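Local coordinates for hypothetical protein TTHA1254 (Thermus thermophilus, PDB 2D4P) that is of unknown function but is a member of the GNAT-like acetyltransferase clan and may transfer acyl groups, at residues A[43-48]-A[69-74]; A[15-20]-A[47-52]; A[61-66]-A[90-95]; A[4-9]-A[26-31]. One frame throughout, in Å; residues are numbered along the deposited sequence.

Contact 1 of 4, residues A[43-48]-A[69-74]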
loop_
_atom_site.group_PDB
_atom_site.type_symbol
_atom_site.label_atom_id
_atom_site.label_comp_id
_atom_site.label_asym_id
_atom_site.label_seq_id
_atom_site.Cartn_x
_atom_site.Cartn_y
_atom_site.Cartn_z
ATOM N N GLY A 43 1.930 -19.235 1.580
ATOM C CA GLY A 43 2.673 -20.195 0.801
ATOM C C GLY A 43 3.152 -19.404 -0.388
ATOM O O GLY A 43 3.833 -18.392 -0.217
ATOM N N GLU A 44 2.785 -19.840 -1.591
ATOM C CA GLU A 44 3.088 -19.072 -2.800
ATOM C C GLU A 44 1.812 -18.635 -3.523
ATOM O O GLU A 44 1.857 -18.224 -4.675
ATOM C CB GLU A 44 4.072 -19.844 -3.715
ATOM C CG GLU A 44 5.523 -19.308 -3.633
ATOM C CD GLU A 44 6.594 -20.357 -3.962
ATOM O OE1 GLU A 44 7.796 -19.989 -4.138
ATOM O OE2 GLU A 44 6.245 -21.563 -4.025
ATOM N N GLU A 45 0.678 -18.715 -2.835
ATOM C CA GLU A 45 -0.541 -18.050 -3.257
ATOM C C GLU A 45 -0.331 -16.557 -2.961
ATOM O O GLU A 45 -0.063 -16.202 -1.817
ATOM C CB GLU A 45 -1.722 -18.596 -2.448
ATOM C CG GLU A 45 -3.100 -18.116 -2.876
ATOM C CD GLU A 45 -3.537 -18.692 -4.217
ATOM O OE1 GLU A 45 -2.904 -19.658 -4.705
ATOM O OE2 GLU A 45 -4.515 -18.177 -4.793
ATOM N N PRO A 46 -0.379 -15.687 -3.966
ATOM C CA PRO A 46 -0.346 -14.252 -3.679
ATOM C C PRO A 46 -1.601 -13.847 -2.900
ATOM O O PRO A 46 -2.686 -14.332 -3.183
ATOM C CB PRO A 46 -0.329 -13.589 -5.066
ATOM C CG PRO A 46 -0.073 -14.667 -6.033
ATOM C CD PRO A 46 -0.420 -15.971 -5.412
ATOM N N MET A 47 -1.452 -12.965 -1.922
ATOM C CA MET A 47 -2.580 -12.599 -1.084
ATOM C C MET A 47 -2.817 -11.091 -0.993
ATOM O O MET A 47 -3.863 -10.673 -0.511
ATOM C CB MET A 47 -2.403 -13.178 0.324
ATOM C CG MET A 47 -2.623 -14.707 0.410
ATOM S SD MET A 47 -4.298 -15.182 -0.040
ATOM C CE MET A 47 -5.218 -14.651 1.418
ATOM N N GLY A 48 -1.860 -10.280 -1.437
ATOM C CA GLY A 48 -2.060 -8.849 -1.449
ATOM C C GLY A 48 -0.793 -8.117 -1.810
ATOM O O GLY A 48 0.293 -8.712 -1.885
ATOM N N GLU A 69 -4.078 -3.750 -2.059
ATOM C CA GLU A 69 -4.987 -4.797 -2.436
ATOM C C GLU A 69 -4.755 -5.968 -1.511
ATOM O O GLU A 69 -3.614 -6.230 -1.116
ATOM C CB GLU A 69 -4.782 -5.214 -3.896
ATOM C CG GLU A 69 -4.931 -4.093 -4.920
ATOM C CD GLU A 69 -6.329 -3.475 -4.991
ATOM O OE1 GLU A 69 -7.298 -4.067 -4.497
ATOM O OE2 GLU A 69 -6.448 -2.379 -5.574
ATOM N N GLY A 70 -5.824 -6.681 -1.180
ATOM C CA GLY A 70 -5.696 -7.844 -0.319
ATOM C C GLY A 70 -6.937 -8.715 -0.242
ATOM O O GLY A 70 -8.060 -8.223 -0.280
ATOM N N ARG A 71 -6.701 -10.015 -0.113
ATOM C CA ARG A 71 -7.752 -11.020 -0.163
ATOM C C ARG A 71 -8.394 -11.304 1.189
ATOM O O ARG A 71 -9.394 -12.058 1.274
ATOM C CB ARG A 71 -7.168 -12.291 -0.728
ATOM C CG ARG A 71 -6.987 -12.234 -2.218
ATOM C CD ARG A 71 -7.214 -13.585 -2.875
ATOM N NE ARG A 71 -6.095 -13.932 -3.735
ATOM C CZ ARG A 71 -5.813 -15.160 -4.155
ATOM N NH1 ARG A 71 -6.588 -16.193 -3.810
ATOM N NH2 ARG A 71 -4.751 -15.340 -4.938
ATOM N N SER A 72 -7.830 -10.718 2.240
ATOM C CA SER A 72 -8.342 -10.888 3.584
ATOM C C SER A 72 -7.922 -9.725 4.468
ATOM O O SER A 72 -6.958 -9.035 4.173
ATOM C CB SER A 72 -7.806 -12.194 4.173
ATOM O OG SER A 72 -6.402 -12.127 4.391
ATOM N N VAL A 73 -8.633 -9.542 5.567
ATOM C CA VAL A 73 -8.189 -8.600 6.600
ATOM C C VAL A 73 -6.750 -8.901 7.048
ATOM O O VAL A 73 -5.927 -7.985 7.169
ATOM C CB VAL A 73 -9.142 -8.568 7.788
ATOM C CG1 VAL A 73 -8.532 -7.790 8.958
ATOM C CG2 VAL A 73 -10.489 -7.973 7.377
ATOM N N GLU A 74 -6.440 -10.180 7.244
ATOM C CA GLU A 74 -5.108 -10.576 7.646
ATOM C C GLU A 74 -4.044 -10.067 6.656
ATOM O O GLU A 74 -3.035 -9.513 7.066
ATOM C CB GLU A 74 -5.016 -12.103 7.842
ATOM C CG GLU A 74 -3.642 -12.557 8.291
ATOM C CD GLU A 74 -3.456 -14.062 8.345
ATOM O OE1 GLU A 74 -4.415 -14.801 8.047
ATOM O OE2 GLU A 74 -2.319 -14.499 8.671
#

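Contact 2 of 4, residues A[15-20]-A[47-52]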
loop_
_atom_site.group_PDB
_atom_site.type_symbol
_atom_site.label_atom_id
_atom_site.label_comp_id
_atom_site.label_asym_id
_atom_site.label_seq_id
_atom_site.Cartn_x
_atom_site.Cartn_y
_atom_site.Cartn_z
ATOM N N ASN A 15 -0.251 -8.918 -10.536
ATOM C CA ASN A 15 -1.366 -8.706 -11.442
ATOM C C ASN A 15 -2.481 -9.695 -11.177
ATOM O O ASN A 15 -3.649 -9.407 -11.423
ATOM C CB ASN A 15 -0.856 -8.709 -12.873
ATOM C CG ASN A 15 -0.283 -7.370 -13.254
ATOM O OD1 ASN A 15 -1.025 -6.403 -13.367
ATOM N ND2 ASN A 15 1.037 -7.287 -13.401
ATOM N N ARG A 16 -2.148 -10.846 -10.606
ATOM C CA ARG A 16 -3.194 -11.765 -10.145
ATOM C C ARG A 16 -4.054 -11.120 -9.048
ATOM O O ARG A 16 -5.220 -11.491 -8.876
ATOM C CB ARG A 16 -2.592 -13.084 -9.635
ATOM C CG ARG A 16 -2.431 -14.137 -10.713
ATOM C CD ARG A 16 -1.631 -15.346 -10.236
ATOM N NE ARG A 16 -2.400 -16.111 -9.256
ATOM C CZ ARG A 16 -1.903 -17.058 -8.457
ATOM N NH1 ARG A 16 -0.601 -17.366 -8.489
ATOM N NH2 ARG A 16 -2.718 -17.688 -7.609
ATOM N N LEU A 17 -3.474 -10.170 -8.306
ATOM C CA LEU A 17 -4.168 -9.417 -7.260
ATOM C C LEU A 17 -4.728 -8.068 -7.703
ATOM O O LEU A 17 -5.406 -7.402 -6.926
ATOM C CB LEU A 17 -3.212 -9.142 -6.090
ATOM C CG LEU A 17 -2.682 -10.391 -5.389
ATOM C CD1 LEU A 17 -1.353 -10.076 -4.711
ATOM C CD2 LEU A 17 -3.719 -10.960 -4.422
ATOM N N ALA A 18 -4.418 -7.648 -8.927
ATOM C CA ALA A 18 -4.649 -6.269 -9.364
ATOM C C ALA A 18 -6.012 -6.026 -10.058
ATOM O O ALA A 18 -6.315 -4.899 -10.442
ATOM C CB ALA A 18 -3.529 -5.839 -10.291
ATOM N N GLY A 19 -6.810 -7.079 -10.203
ATOM C CA GLY A 19 -8.138 -6.964 -10.751
ATOM C C GLY A 19 -8.115 -6.328 -12.147
ATOM O O GLY A 19 -7.365 -6.769 -13.031
ATOM N N LYS A 20 -8.924 -5.288 -12.327
ATOM C CA LYS A 20 -9.065 -4.637 -13.626
ATOM C C LYS A 20 -8.153 -3.441 -13.777
ATOM O O LYS A 20 -8.329 -2.643 -14.694
ATOM C CB LYS A 20 -10.521 -4.233 -13.844
ATOM C CG LYS A 20 -11.450 -5.422 -13.936
ATOM C CD LYS A 20 -12.898 -4.993 -14.008
ATOM C CE LYS A 20 -13.798 -6.185 -13.978
ATOM N NZ LYS A 20 -15.237 -5.818 -14.179
ATOM N N MET A 47 -1.452 -12.965 -1.922
ATOM C CA MET A 47 -2.580 -12.599 -1.084
ATOM C C MET A 47 -2.817 -11.091 -0.993
ATOM O O MET A 47 -3.863 -10.673 -0.511
ATOM C CB MET A 47 -2.403 -13.178 0.324
ATOM C CG MET A 47 -2.623 -14.707 0.410
ATOM S SD MET A 47 -4.298 -15.182 -0.040
ATOM C CE MET A 47 -5.218 -14.651 1.418
ATOM N N GLY A 48 -1.860 -10.280 -1.437
ATOM C CA GLY A 48 -2.060 -8.849 -1.449
ATOM C C GLY A 48 -0.793 -8.117 -1.810
ATOM O O GLY A 48 0.293 -8.712 -1.885
ATOM N N PHE A 49 -0.922 -6.817 -2.009
ATOM C CA PHE A 49 0.260 -5.980 -2.173
ATOM C C PHE A 49 -0.045 -4.556 -1.762
ATOM O O PHE A 49 -1.200 -4.140 -1.736
ATOM C CB PHE A 49 0.787 -6.040 -3.626
ATOM C CG PHE A 49 -0.132 -5.405 -4.663
ATOM C CD1 PHE A 49 -0.118 -4.041 -4.903
ATOM C CD2 PHE A 49 -0.949 -6.202 -5.447
ATOM C CE1 PHE A 49 -0.952 -3.485 -5.843
ATOM C CE2 PHE A 49 -1.789 -5.644 -6.400
ATOM C CZ PHE A 49 -1.774 -4.290 -6.602
ATOM N N ALA A 50 1.007 -3.813 -1.433
ATOM C CA ALA A 50 0.895 -2.395 -1.111
ATOM C C ALA A 50 1.948 -1.644 -1.912
ATOM O O ALA A 50 3.116 -2.007 -1.881
ATOM C CB ALA A 50 1.094 -2.148 0.374
ATOM N N LEU A 51 1.507 -0.620 -2.650
ATOM C CA LEU A 51 2.397 0.291 -3.369
ATOM C C LEU A 51 2.418 1.572 -2.578
ATOM O O LEU A 51 1.396 2.202 -2.420
ATOM C CB LEU A 51 1.866 0.574 -4.768
ATOM C CG LEU A 51 1.570 -0.663 -5.592
ATOM C CD1 LEU A 51 1.182 -0.202 -6.981
ATOM C CD2 LEU A 51 2.722 -1.670 -5.626
ATOM N N ALA A 52 3.576 1.898 -2.039
ATOM C CA ALA A 52 3.748 3.052 -1.160
ATOM C C ALA A 52 5.064 3.766 -1.444
ATOM O O ALA A 52 6.013 3.182 -1.954
ATOM C CB ALA A 52 3.651 2.657 0.302
#

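Contact 3 of 4, residues A[61-66]-A[90-95]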
loop_
_atom_site.group_PDB
_atom_site.type_symbol
_atom_site.label_atom_id
_atom_site.label_comp_id
_atom_site.label_asym_id
_atom_site.label_seq_id
_atom_site.Cartn_x
_atom_site.Cartn_y
_atom_site.Cartn_z
ATOM N N THR A 61 8.596 13.968 6.295
ATOM C CA THR A 61 8.197 13.110 5.188
ATOM C C THR A 61 6.953 12.327 5.560
ATOM O O THR A 61 6.749 11.962 6.718
ATOM C CB THR A 61 9.361 12.189 4.851
ATOM O OG1 THR A 61 10.468 12.990 4.410
ATOM C CG2 THR A 61 9.053 11.197 3.717
ATOM N N THR A 62 6.081 12.113 4.577
ATOM C CA THR A 62 4.960 11.213 4.709
ATOM C C THR A 62 5.149 10.041 3.766
ATOM O O THR A 62 5.638 10.233 2.643
ATOM C CB THR A 62 3.648 11.946 4.301
ATOM O OG1 THR A 62 3.371 13.005 5.245
ATOM C CG2 THR A 62 2.470 11.011 4.375
ATOM N N VAL A 63 4.778 8.834 4.208
ATOM C CA VAL A 63 4.666 7.717 3.301
ATOM C C VAL A 63 3.208 7.591 2.892
ATOM O O VAL A 63 2.335 7.414 3.727
ATOM C CB VAL A 63 5.233 6.413 3.924
ATOM C CG1 VAL A 63 4.701 5.191 3.129
ATOM C CG2 VAL A 63 6.753 6.456 3.879
ATOM N N LEU A 64 2.941 7.762 1.593
ATOM C CA LEU A 64 1.619 7.586 1.043
ATOM C C LEU A 64 1.473 6.212 0.419
ATOM O O LEU A 64 2.289 5.792 -0.417
ATOM C CB LEU A 64 1.373 8.647 -0.022
ATOM C CG LEU A 64 -0.032 8.738 -0.592
ATOM C CD1 LEU A 64 -1.126 9.017 0.467
ATOM C CD2 LEU A 64 -0.022 9.838 -1.687
ATOM N N VAL A 65 0.444 5.504 0.853
ATOM C CA VAL A 65 0.084 4.224 0.250
ATOM C C VAL A 65 -0.844 4.546 -0.929
ATOM O O VAL A 65 -2.026 4.840 -0.759
ATOM C CB VAL A 65 -0.615 3.275 1.251
ATOM C CG1 VAL A 65 -0.877 1.937 0.579
ATOM C CG2 VAL A 65 0.185 3.082 2.528
ATOM N N THR A 66 -0.270 4.484 -2.101
ATOM C CA THR A 66 -0.894 4.773 -3.347
ATOM C C THR A 66 -1.942 3.752 -3.689
ATOM O O THR A 66 -2.999 4.067 -4.264
ATOM C CB THR A 66 0.277 4.814 -4.420
ATOM O OG1 THR A 66 1.253 5.789 -3.964
ATOM C CG2 THR A 66 -0.223 5.295 -5.668
ATOM N N ALA A 90 12.679 4.517 8.371
ATOM C CA ALA A 90 13.135 5.653 7.602
ATOM C C ALA A 90 12.952 7.019 8.285
ATOM O O ALA A 90 13.217 8.043 7.663
ATOM C CB ALA A 90 12.429 5.660 6.283
ATOM N N GLY A 91 12.499 7.027 9.538
ATOM C CA GLY A 91 12.207 8.263 10.274
ATOM C C GLY A 91 11.085 9.097 9.705
ATOM O O GLY A 91 11.052 10.320 9.856
ATOM N N VAL A 92 10.158 8.425 9.046
ATOM C CA VAL A 92 9.010 9.081 8.393
ATOM C C VAL A 92 7.986 9.452 9.501
ATOM O O VAL A 92 7.742 8.670 10.404
ATOM C CB VAL A 92 8.421 8.105 7.369
ATOM C CG1 VAL A 92 6.970 8.436 7.014
ATOM C CG2 VAL A 92 9.307 8.059 6.101
ATOM N N TYR A 93 7.402 10.646 9.391
ATOM C CA TYR A 93 6.495 11.201 10.399
ATOM C C TYR A 93 5.116 10.566 10.413
ATOM O O TYR A 93 4.560 10.363 11.496
ATOM C CB TYR A 93 6.372 12.701 10.165
ATOM C CG TYR A 93 5.515 13.384 11.211
ATOM C CD1 TYR A 93 6.047 13.732 12.446
ATOM C CD2 TYR A 93 4.172 13.643 10.966
ATOM C CE1 TYR A 93 5.257 14.347 13.411
ATOM C CE2 TYR A 93 3.378 14.280 11.911
ATOM C CZ TYR A 93 3.916 14.608 13.142
ATOM O OH TYR A 93 3.129 15.241 14.109
ATOM N N GLU A 94 4.550 10.278 9.251
ATOM C CA GLU A 94 3.226 9.663 9.180
ATOM C C GLU A 94 3.042 8.850 7.936
ATOM O O GLU A 94 3.781 8.996 6.974
ATOM C CB GLU A 94 2.133 10.702 9.261
ATOM C CG GLU A 94 2.072 11.705 8.124
ATOM C CD GLU A 94 0.905 12.670 8.299
ATOM O OE1 GLU A 94 0.758 13.212 9.402
ATOM O OE2 GLU A 94 0.096 12.837 7.351
ATOM N N VAL A 95 2.035 7.987 7.975
ATOM C CA VAL A 95 1.647 7.177 6.848
ATOM C C VAL A 95 0.185 7.519 6.549
ATOM O O VAL A 95 -0.650 7.619 7.454
ATOM C CB VAL A 95 1.769 5.673 7.163
ATOM C CG1 VAL A 95 1.311 4.822 6.015
ATOM C CG2 VAL A 95 3.232 5.289 7.627
HETATM O O HOH W 1 9.667 12.737 8.722
HETATM O O HOH W 2 1.058 14.090 4.676
#

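Contact 4 of 4, residues A[4-9]-A[26-31]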
loop_
_atom_site.group_PDB
_atom_site.type_symbol
_atom_site.label_atom_id
_atom_site.label_comp_id
_atom_site.label_asym_id
_atom_site.label_seq_id
_atom_site.Cartn_x
_atom_site.Cartn_y
_atom_site.Cartn_z
ATOM N N ARG A 4 6.875 -9.434 2.052
ATOM C CA ARG A 4 8.213 -9.230 1.538
ATOM C C ARG A 4 8.249 -8.200 0.420
ATOM O O ARG A 4 7.224 -7.900 -0.198
ATOM C CB ARG A 4 8.803 -10.555 1.020
ATOM C CG ARG A 4 8.000 -11.220 -0.115
ATOM C CD ARG A 4 8.723 -12.441 -0.689
ATOM N NE ARG A 4 8.010 -13.096 -1.785
ATOM C CZ ARG A 4 8.018 -12.712 -3.064
ATOM N NH1 ARG A 4 8.707 -11.647 -3.460
ATOM N NH2 ARG A 4 7.348 -13.419 -3.961
ATOM N N PRO A 5 9.447 -7.679 0.150
ATOM C CA PRO A 5 9.653 -6.848 -1.040
ATOM C C PRO A 5 9.384 -7.723 -2.233
ATOM O O PRO A 5 9.590 -8.954 -2.193
ATOM C CB PRO A 5 11.140 -6.503 -1.002
ATOM C CG PRO A 5 11.483 -6.638 0.434
ATOM C CD PRO A 5 10.695 -7.855 0.898
ATOM N N PHE A 6 8.906 -7.094 -3.296
ATOM C CA PHE A 6 8.716 -7.782 -4.552
ATOM C C PHE A 6 9.814 -7.354 -5.535
ATOM O O PHE A 6 10.472 -6.298 -5.379
ATOM C CB PHE A 6 7.296 -7.591 -5.153
ATOM C CG PHE A 6 6.830 -6.159 -5.193
ATOM C CD1 PHE A 6 7.332 -5.285 -6.139
ATOM C CD2 PHE A 6 5.919 -5.676 -4.255
ATOM C CE1 PHE A 6 6.914 -3.966 -6.171
ATOM C CE2 PHE A 6 5.484 -4.361 -4.290
ATOM C CZ PHE A 6 6.003 -3.493 -5.240
ATOM N N THR A 7 10.009 -8.221 -6.522
ATOM C CA THR A 7 10.948 -8.008 -7.644
ATOM C C THR A 7 10.237 -8.188 -8.966
ATOM O O THR A 7 9.042 -8.503 -9.020
ATOM C CB THR A 7 12.162 -8.975 -7.588
ATOM O OG1 THR A 7 11.745 -10.311 -7.884
ATOM C CG2 THR A 7 12.752 -9.037 -6.163
ATOM N N GLU A 8 10.989 -8.016 -10.049
ATOM C CA GLU A 8 10.390 -8.103 -11.385
ATOM C C GLU A 8 9.767 -9.461 -11.645
ATOM O O GLU A 8 8.800 -9.569 -12.389
ATOM C CB GLU A 8 11.420 -7.728 -12.447
ATOM C CG GLU A 8 11.735 -6.247 -12.395
ATOM C CD GLU A 8 12.793 -5.813 -13.390
ATOM O OE1 GLU A 8 12.945 -6.500 -14.432
ATOM O OE2 GLU A 8 13.460 -4.776 -13.117
ATOM N N GLU A 9 10.309 -10.484 -10.983
ATOM C CA GLU A 9 9.824 -11.853 -11.103
ATOM C C GLU A 9 8.398 -12.018 -10.572
ATOM O O GLU A 9 7.716 -12.992 -10.904
ATOM C CB GLU A 9 10.777 -12.810 -10.369
ATOM C CG GLU A 9 12.105 -13.066 -11.093
ATOM C CD GLU A 9 13.103 -11.887 -11.075
ATOM O OE1 GLU A 9 13.062 -11.019 -10.158
ATOM O OE2 GLU A 9 13.956 -11.823 -12.004
ATOM N N GLY A 26 6.963 -0.992 -15.263
ATOM C CA GLY A 26 7.512 0.290 -14.856
ATOM C C GLY A 26 7.084 0.668 -13.452
ATOM O O GLY A 26 7.895 1.137 -12.643
ATOM N N ALA A 27 5.806 0.456 -13.161
ATOM C CA ALA A 27 5.265 0.728 -11.831
ATOM C C ALA A 27 5.883 -0.206 -10.787
ATOM O O ALA A 27 6.303 0.247 -9.743
ATOM C CB ALA A 27 3.753 0.608 -11.826
ATOM N N LEU A 28 5.993 -1.485 -11.114
ATOM C CA LEU A 28 6.604 -2.452 -10.211
ATOM C C LEU A 28 8.031 -2.018 -9.866
ATOM O O LEU A 28 8.405 -1.974 -8.697
ATOM C CB LEU A 28 6.609 -3.852 -10.849
ATOM C CG LEU A 28 7.203 -5.008 -10.016
ATOM C CD1 LEU A 28 6.680 -6.348 -10.532
ATOM C CD2 LEU A 28 8.722 -5.035 -10.055
ATOM N N ARG A 29 8.809 -1.647 -10.884
ATOM C CA ARG A 29 10.198 -1.240 -10.689
ATOM C C ARG A 29 10.345 -0.013 -9.785
ATOM O O ARG A 29 11.187 0.016 -8.881
ATOM C CB ARG A 29 10.871 -0.977 -12.040
ATOM C CG ARG A 29 11.297 -2.226 -12.769
ATOM C CD ARG A 29 11.736 -1.959 -14.203
ATOM N NE ARG A 29 12.174 -3.188 -14.851
ATOM C CZ ARG A 29 12.584 -3.266 -16.120
ATOM N NH1 ARG A 29 12.578 -2.194 -16.897
ATOM N NH2 ARG A 29 12.980 -4.430 -16.616
ATOM N N PHE A 30 9.511 0.983 -10.024
ATOM C CA PHE A 30 9.484 2.184 -9.216
ATOM C C PHE A 30 9.128 1.888 -7.765
ATOM O O PHE A 30 9.814 2.328 -6.837
ATOM C CB PHE A 30 8.478 3.152 -9.798
ATOM C CG PHE A 30 8.272 4.370 -8.966
ATOM C CD1 PHE A 30 7.208 4.458 -8.064
ATOM C CD2 PHE A 30 9.138 5.442 -9.081
ATOM C CE1 PHE A 30 7.015 5.603 -7.305
ATOM C CE2 PHE A 30 8.932 6.608 -8.309
ATOM C CZ PHE A 30 7.877 6.664 -7.419
ATOM N N PHE A 31 8.054 1.144 -7.554
ATOM C CA PHE A 31 7.634 0.820 -6.192
ATOM C C PHE A 31 8.597 -0.133 -5.477
ATOM O O PHE A 31 8.776 -0.046 -4.270
ATOM C CB PHE A 31 6.167 0.368 -6.136
ATOM C CG PHE A 31 5.197 1.520 -6.330
ATOM C CD1 PHE A 31 5.054 2.509 -5.338
ATOM C CD2 PHE A 31 4.449 1.644 -7.487
ATOM C CE1 PHE A 31 4.198 3.555 -5.522
ATOM C CE2 PHE A 31 3.585 2.729 -7.675
ATOM C CZ PHE A 31 3.467 3.692 -6.698
#

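Contact 1 of 4, residues A[43-48]-A[69-74]
Two neighbouring strands, 45-56 and 61-70, form a beta hairpin, and this contact lies at its open end, where the second strand gives way to helix 73-89. At Glu45, CG stands anti to the backbone N (chi1 -173°) and the chain then bends; the Glu45 and Arg71 side chains cross at about a right angle, bringing OE2 to the edge of the guanidinium. In a salt bridge, Arg71 NH1 and NH2 both donate to Glu45 OE2, at 3.0 Å and 2.9 Å. The carboxylate is turned 82° against the guanidinium plane: NH1 uses the anti lone pair of OE2, whereas NH2 approaches from above the carboxylate. Arg16 adds a weak, long ion pair to the same oxygen. The carbonyl O of Pro46 lies 2.9 Å from Arg71 NH2, too poorly angled for a hydrogen bond. Met47 folds back, setting SD over one face of the guanidinium, toward its rim, and CE 3.7 Å from Arg71 CB. Met47 O accepts from Arg71 N at 2.9 Å, nearly along the C=O axis. Both Met47 and Gly48 pair with Ala40 of strand 38-42, making a classic beta bulge. Gly48 and Gly70 form an antiparallel non-hydrogen-bonded pair, CA to CA 3.9 Å, and a side chain on Gly48 would collide with Glu69 O. Ser72 N-caps helix 73-89 through Ala75 N. Arg71 is thus tied to the hairpin by backbone and side chain alike, and its positive charge is probably partly offset by Glu45, next to a turn that in GNAT enzymes commonly borders the coenzyme A pyrophosphate.

Contact 2 of 4, residues A[15-20]-A[47-52]
Leu17, near the C-terminal end of helix 11-16, leans on strand 45-56 at its bulge. Its CB touches the ring edge of Phe49, with CD2 and CE2 each 3.8 Å away. CG stands anti to the carbonyl carbon (chi1 -62°), which carries the branch off the ring and over the strand backbone, 4.0 Å from Gly48 N. The two methyls then spread along the peptides. CD1 sits 3.3 Å from Gly48 N while still lying in the plane of the Phe49 ring at its edge, and CD2 rests 3.5 Å from Met47 C. With no side chain on Gly48 and that of Met47 turned away, the leucine meets bare backbone here. Phe49 reaches it with CG in the crowded position between backbone N and carbonyl carbon (chi1 68°), and its CE2 also meets Ala18 CB at 4.3 Å. Ala18 N, near the same edge, is already bonded to Asn15 O at 3.1 Å. An alanine in place of Leu17 would lack both methyls and would probably loosen the packing over the Met47-Gly48 peptide, leaving mainly the CB contact with Phe49. No hydrogen bond crosses between the segments, so apolar contact joins them. Leu17 also touches Leu39 of strand 38-42 and Pro46 of strand 45-56, and Ala18 O accepts from Arg67 NH2 of strand 61-70, so this chain segment spans three adjacent strands.

Contact 3 of 4, residues A[61-66]-A[90-95]
Strand 61-70, helix 73-89 and strand 94-97 make a beta-alpha-beta crossover, and here its two parallel strands come together, with Val63 paired to Val95. The fit of shapes is clear at Val92, which enters the notch between Thr61 and Val63. Its CG2 sits between Thr61 CG2, 3.9 Å away, and Val63 CG2, 3.7 Å away, while CG1 lies against the backbone, 3.5 Å from Thr61 O. Val92 crosses both side chains at about a right angle, so methyl meets methyl as a bump between two others. Further along, Val95 CG1 approaches Val65 CG2 at 4.1 Å, and helix 73-89 covers this valine ridge with Val83 and Ala87. Thr62 and Glu94 stand on the other face, side by side and pointing the same way. Glu94 CG leaves in the crowded position between backbone N and carbonyl carbon (chi1 64°) and runs along the threonine, 3.4 Å from Thr62 OG1. A water links the tips, hydrogen-bonded to Thr62 OG1 and donating to Glu94 OE2. An alanine at Thr62 would lack OG1 and CG2, and would probably lose this water bridge along with much of the packing on the glutamate chain. A second water accepts from Thr61 N and donates to Gly91 O. Tyr93 N donates to Thr61 O at 3.1 Å, and Val63 N gives Glu94 O a straighter bond, 2.9 Å with 160° at the hydrogen.

Contact 4 of 4, residues A[4-9]-A[26-31]
In this GNAT-like fold the loop after strand 2-4 packs against helix 25-34, touching it with Phe6, Thr7 and Glu8. The apolar part centres on Phe6 and Leu28. Phe6 puts CG between the backbone N and the carbonyl carbon (chi1 49°), and the two side chains run antiparallel alongside each other, Phe6 CD1 3.9 Å from Leu28 CG. The ring edge points into the helix: Phe6 CE1 reaches Leu28 O at 3.5 Å, and CZ touches Phe31 CB at 4.0 Å. Leu28, its CG anti to the backbone N, fits its methyls against the loop backbone, CD1 on Thr7 O and CD2 3.7 Å from Glu8 CA. Leu11 and Leu14 also touch it, and Leu51 meets Phe6, so the apolar core continues toward helix 11-16 and strand 45-56. The charged part lies toward solvent. Extended chains bring Glu8 and Arg29 together obliquely as a salt bridge. Arg29 NH2 to Glu8 OE1 is nearly straight, 3.0 Å and 163°, whereas Arg29 NE to Glu8 OE2, though short at 2.7 Å, is bent and weak. With the two planes skewed by 49°, OE1 lies in the guanidinium plane but is met from above the carboxylate. Polar bonds within the loop probably help to hold its shape: Arg4, salt-bridged to Glu41 and Asp10, donates from NH1 to Pro5 O, and Thr7 OG1 gives its proton to the anti lone pair of Glu9 OE1 at 2.7 Å.

Strand 45-56 ties most of this together. Contacts 1 and 2 share Met47 and Gly48, their centres about 9 Å apart, and a probable hydrogen bond between Phe49 N and Glu69 O, 2.9 Å, joins them. Contact 4 lies about 11 Å from contact 2, centre to centre, and meets it where Phe6 and Phe31 press on Leu51. Contact 3 sits at the far end of strand 61-70, its centre about 23 Å from that of contact 1 and on the opposite side of the chain's centre. It touches contact 2 where Ala52 CB lies 3.5 Å from Leu64 O, and contact 4 where Thr66 OG1 meets Phe31 CE1. No ligand marks an active site here.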